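Local coordinates for amine oxidase (Emericella nidulans, PDB 3PGB) that catalyses the oxidation of primary amines to aldehydes with copper and topaquinone, each subunit also binding calcium ions, at the calcium ion site and the interface of chains A and B. Residues are numbered along the deposited sequence; one frame, centred on the assembly and turned at random. Chains: chain A/B, Putative uncharacterized protein.

Contact 1: the calcium ion site. Residues chain A 584, 650, 652, 655, 677-679, 681. With CA (calcium ion), chain C.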
# COMPACT_ATOMS: atom_id res chain seq x y z
N GLU A 584 17.12 18.22 17.63
CA GLU A 584 17.26 16.77 17.71
C GLU A 584 16.66 16.16 18.99
O GLU A 584 16.49 14.94 19.07
CB GLU A 584 18.74 16.40 17.62
CG GLU A 584 19.34 16.59 16.24
CD GLU A 584 20.81 16.20 16.18
OE1 GLU A 584 21.48 16.18 17.24
OE2 GLU A 584 21.30 15.92 15.07
N ARG A 650 20.93 16.12 12.26
CA ARG A 650 21.67 17.06 11.44
C ARG A 650 22.75 16.31 10.69
O ARG A 650 23.39 15.41 11.25
CB ARG A 650 22.29 18.17 12.28
CG ARG A 650 22.97 19.20 11.43
CD ARG A 650 23.32 20.42 12.21
NE ARG A 650 23.79 21.48 11.33
CZ ARG A 650 24.29 22.64 11.75
NH1 ARG A 650 24.38 22.91 13.06
NH2 ARG A 650 24.69 23.55 10.86
N HIS A 652 26.15 15.22 9.05
CA HIS A 652 27.57 15.34 9.27
C HIS A 652 28.26 14.33 8.37
O HIS A 652 27.71 13.26 8.10
CB HIS A 652 27.93 15.05 10.72
CG HIS A 652 27.37 16.05 11.68
ND1 HIS A 652 27.67 17.40 11.61
CD2 HIS A 652 26.53 15.91 12.73
CE1 HIS A 652 27.04 18.03 12.58
NE2 HIS A 652 26.34 17.15 13.27
N GLU A 655 28.93 11.14 10.15
CA GLU A 655 27.80 10.23 10.38
C GLU A 655 27.18 9.83 9.04
O GLU A 655 26.03 10.17 8.75
CB GLU A 655 26.73 10.91 11.26
CG GLU A 655 27.15 11.17 12.71
CD GLU A 655 26.21 12.11 13.46
OE1 GLU A 655 25.23 12.63 12.86
OE2 GLU A 655 26.46 12.34 14.67
N PHE A 677 23.95 10.05 17.87
CA PHE A 677 23.67 11.08 16.85
C PHE A 677 22.85 12.23 17.43
O PHE A 677 22.87 13.33 16.89
CB PHE A 677 22.90 10.49 15.66
CG PHE A 677 23.72 9.65 14.72
CD1 PHE A 677 24.89 9.00 15.13
CD2 PHE A 677 23.28 9.47 13.40
CE1 PHE A 677 25.61 8.21 14.23
CE2 PHE A 677 23.99 8.69 12.51
CZ PHE A 677 25.17 8.05 12.93
N PHE A 678 22.11 11.95 18.51
CA PHE A 678 21.17 12.91 19.09
C PHE A 678 21.78 13.65 20.27
O PHE A 678 21.78 13.16 21.41
CB PHE A 678 19.87 12.19 19.46
CG PHE A 678 19.22 11.50 18.29
CD1 PHE A 678 18.28 12.16 17.51
CD2 PHE A 678 19.62 10.22 17.93
CE1 PHE A 678 17.72 11.54 16.40
CE2 PHE A 678 19.06 9.60 16.83
CZ PHE A 678 18.11 10.26 16.06
N ASN A 679 22.33 14.83 19.97
CA ASN A 679 23.01 15.69 20.93
C ASN A 679 22.51 17.13 20.80
O ASN A 679 23.30 18.07 20.73
CB ASN A 679 24.53 15.61 20.74
CG ASN A 679 24.97 16.04 19.34
OD1 ASN A 679 24.20 15.95 18.39
ND2 ASN A 679 26.22 16.50 19.22
N GLU A 681 21.33 19.19 18.60
CA GLU A 681 21.63 20.11 17.51
C GLU A 681 20.36 20.65 16.87
O GLU A 681 19.33 19.96 16.83
CB GLU A 681 22.48 19.44 16.44
CG GLU A 681 23.88 19.06 16.88
CD GLU A 681 24.73 18.56 15.74
OE1 GLU A 681 24.58 17.37 15.37
OE2 GLU A 681 25.55 19.34 15.22
CA CA C . 23.59 15.40 16.19
O HOH W 1 25.78 14.50 16.20
O HOH W 2 23.77 14.53 13.92
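Three side chains swing onto the calcium ion by different torsions. A:Glu584 and A:Glu681 both place CG anti to their carbonyl carbon and run on extended, whereas A:Asn679 takes the crowded position, CG lying between the backbone N and the carbonyl carbon (chi1 59°), which, with a small chi2 rotation, brings its amide oxygen onto the ion. The two glutamates part company at the last bond. The carboxylate of A:Glu584 stays near the plane of its extended chain and chelates the metal with both oxygens, OE1 at 2.5 Å and OE2 at 2.6 Å from the ion. That of A:Glu681 is twisted across its chain (chi3 -80°) and offers one oxygen, OE1, 2.4 Å from the calcium. The amide OD1 of A:Asn679 and the main-chain O of A:Phe677, each 2.3 Å from the ion, join two waters to make at least seven bonds.

A second shell fixes these ligands. The backbone N of A:Arg650 donates an almost straight bond (175° at H) of 2.8 Å to the anti lone pair of A:Glu584 OE2, while the N of A:Asn679 reaches OE1 from above the carboxylate plane. In the ring plane of A:His652, NE2 donates over 2.7 Å to the syn lone pair of A:Glu681 OE1, so that oxygen is shared between metal and imidazole. A:Glu655 acts through the waters: OE1 holds water 2 at 2.6 Å, and OE2 holds water 1. Its carboxyl carbon sits over the centre of the A:Phe677 ring, which backs the group. The calcium may offset the gathered carboxylate charge and favour their ionised forms. This calcium site ties the 3-10 helix 584-586 to the end of 3-10 helix 674-677 and the loop that follows, and indirectly to strand 646-650, suggesting a stabilising rather than catalytic role.

Contact 2: the interface of chains A and B. Residues chain A 461, 463-464, 738, 740; chain B 247-249.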
# COMPACT_ATOMS: atom_id res chain seq x y z
N THR A 461 -17.67 13.78 -16.93
CA THR A 461 -18.90 14.58 -16.85
C THR A 461 -19.93 13.96 -17.79
O THR A 461 -19.65 12.97 -18.46
CB THR A 461 -18.67 16.06 -17.25
OG1 THR A 461 -18.47 16.16 -18.67
CG2 THR A 461 -17.49 16.66 -16.52
N GLU A 463 -20.76 15.18 -20.47
CA GLU A 463 -20.39 15.65 -21.82
C GLU A 463 -18.99 15.22 -22.28
O GLU A 463 -18.73 15.16 -23.48
CB GLU A 463 -20.48 17.17 -21.86
CG GLU A 463 -21.85 17.70 -21.47
CD GLU A 463 -21.95 19.22 -21.57
OE1 GLU A 463 -20.89 19.89 -21.72
OE2 GLU A 463 -23.09 19.74 -21.50
N PHE A 464 -18.08 14.94 -21.35
CA PHE A 464 -16.74 14.46 -21.71
C PHE A 464 -16.07 13.66 -20.60
O PHE A 464 -16.44 13.75 -19.43
CB PHE A 464 -15.84 15.63 -22.11
CG PHE A 464 -15.53 16.58 -20.98
CD1 PHE A 464 -14.28 16.54 -20.35
CD2 PHE A 464 -16.47 17.51 -20.55
CE1 PHE A 464 -13.99 17.41 -19.31
CE2 PHE A 464 -16.18 18.38 -19.51
CZ PHE A 464 -14.94 18.34 -18.89
N ARG A 738 -8.75 12.81 -23.92
CA ARG A 738 -10.04 13.44 -23.59
C ARG A 738 -11.08 13.12 -24.67
O ARG A 738 -10.95 13.56 -25.81
CB ARG A 738 -9.89 14.95 -23.46
CG ARG A 738 -11.18 15.68 -23.04
CD ARG A 738 -11.13 17.15 -23.42
NE ARG A 738 -12.46 17.74 -23.54
CZ ARG A 738 -12.98 18.65 -22.72
NH1 ARG A 738 -12.30 19.13 -21.69
NH2 ARG A 738 -14.21 19.11 -22.94
N ASP A 740 -14.82 13.72 -25.88
CA ASP A 740 -16.07 14.47 -25.80
C ASP A 740 -17.16 13.60 -26.44
O ASP A 740 -16.89 12.92 -27.42
CB ASP A 740 -15.96 15.81 -26.52
CG ASP A 740 -15.18 16.84 -25.72
OD1 ASP A 740 -15.81 17.70 -25.07
OD2 ASP A 740 -13.94 16.79 -25.72
N GLU B 247 -17.48 23.75 -21.51
CA GLU B 247 -16.85 22.43 -21.68
C GLU B 247 -15.62 22.20 -20.77
O GLU B 247 -14.69 21.47 -21.13
CB GLU B 247 -16.53 22.14 -23.18
CG GLU B 247 -17.78 21.89 -24.04
CD GLU B 247 -17.51 21.04 -25.28
OE1 GLU B 247 -17.86 19.83 -25.27
OE2 GLU B 247 -16.95 21.58 -26.26
N PHE B 248 -15.64 22.82 -19.60
CA PHE B 248 -14.73 22.48 -18.50
C PHE B 248 -15.53 22.30 -17.20
O PHE B 248 -16.55 22.96 -17.01
CB PHE B 248 -13.65 23.55 -18.34
CG PHE B 248 -12.65 23.56 -19.46
CD1 PHE B 248 -11.69 22.56 -19.57
CD2 PHE B 248 -12.65 24.58 -20.41
CE1 PHE B 248 -10.76 22.56 -20.60
CE2 PHE B 248 -11.72 24.60 -21.45
CZ PHE B 248 -10.77 23.58 -21.54
N ASP B 249 -15.08 21.40 -16.33
CA ASP B 249 -15.83 21.08 -15.10
C ASP B 249 -15.09 21.57 -13.85
O ASP B 249 -14.91 20.82 -12.88
CB ASP B 249 -16.10 19.57 -15.03
CG ASP B 249 -17.27 19.22 -14.12
OD1 ASP B 249 -18.28 19.94 -14.14
OD2 ASP B 249 -17.17 18.21 -13.41
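The guanidinium of A:Arg738 is the hub of this patch of the two-fold dimer interface, with hydrogen-bonding partners at its edges and an aromatic ring on one face. The chain extends from CG to NE, with CG anti to the backbone N (chi1 -177°). On its own side the group grips A:Asp740 side-on, both syn lone pairs being used: NE donates to OD2 over 2.8 Å, a salt bridge, and NH2 donates to OD1 over 3.0 Å. One face of the guanidinium lies against the ring of A:Phe464, whose CD1 stands over its centre. Gripped along one edge by the carboxylate and backed on one face by the ring, the group presents another edge to chain B. There NH2 donates to the main-chain O of B:Glu247 over 3.0 Å, in the carbonyl plane and on a lone pair, with a weak assisting bond from NH1.

B:Phe248 stands nearly perpendicular to the arginine, ring and guanidinium planes 73° apart, and brings CE1 to 3.9 Å from NH1. The B:Glu247 side chain passes A:Asp740 at a slant, their carboxylates 64° apart. OE1 of the glutamate lies 3.0 Å from OD1 of the aspartate; two ionised groups would repel here, so a shared proton is possible, although protonation is not visible, and the nearby arginine may ease the charge.

Farther along, A:Thr461 and B:Asp249 run antiparallel alongside each other. The threonine OG1 accepts from the backbone N of A:Glu463 and of A:Phe464 and donates to A:Phe464 O. With CG2 anti to the carbonyl carbon, the rotamer points the methyl at the partner, CG2 lying 3.5 Å from the carboxylate OD2 of B:Asp249.

The C-alpha centres of contact 1 and contact 2 lie about 53 Å apart, and the two share no residue or secondary-structure element. Contact 1 is built within one chain, from segments between residues 584 and 681; contact 2 joins strands 464-468 and 736-742 of chain A, and the loop before the first, to a loop of chain B. Contact 1 is centred about 23 Å from A:Asp403, the predicted catalytic base, and contact 2 about 52 Å from it, so neither forms part of the catalytic centre. Contact 1 may brace a subunit internally, whereas contact 2 joins subunits and recurs by two-fold symmetry with the chains exchanged.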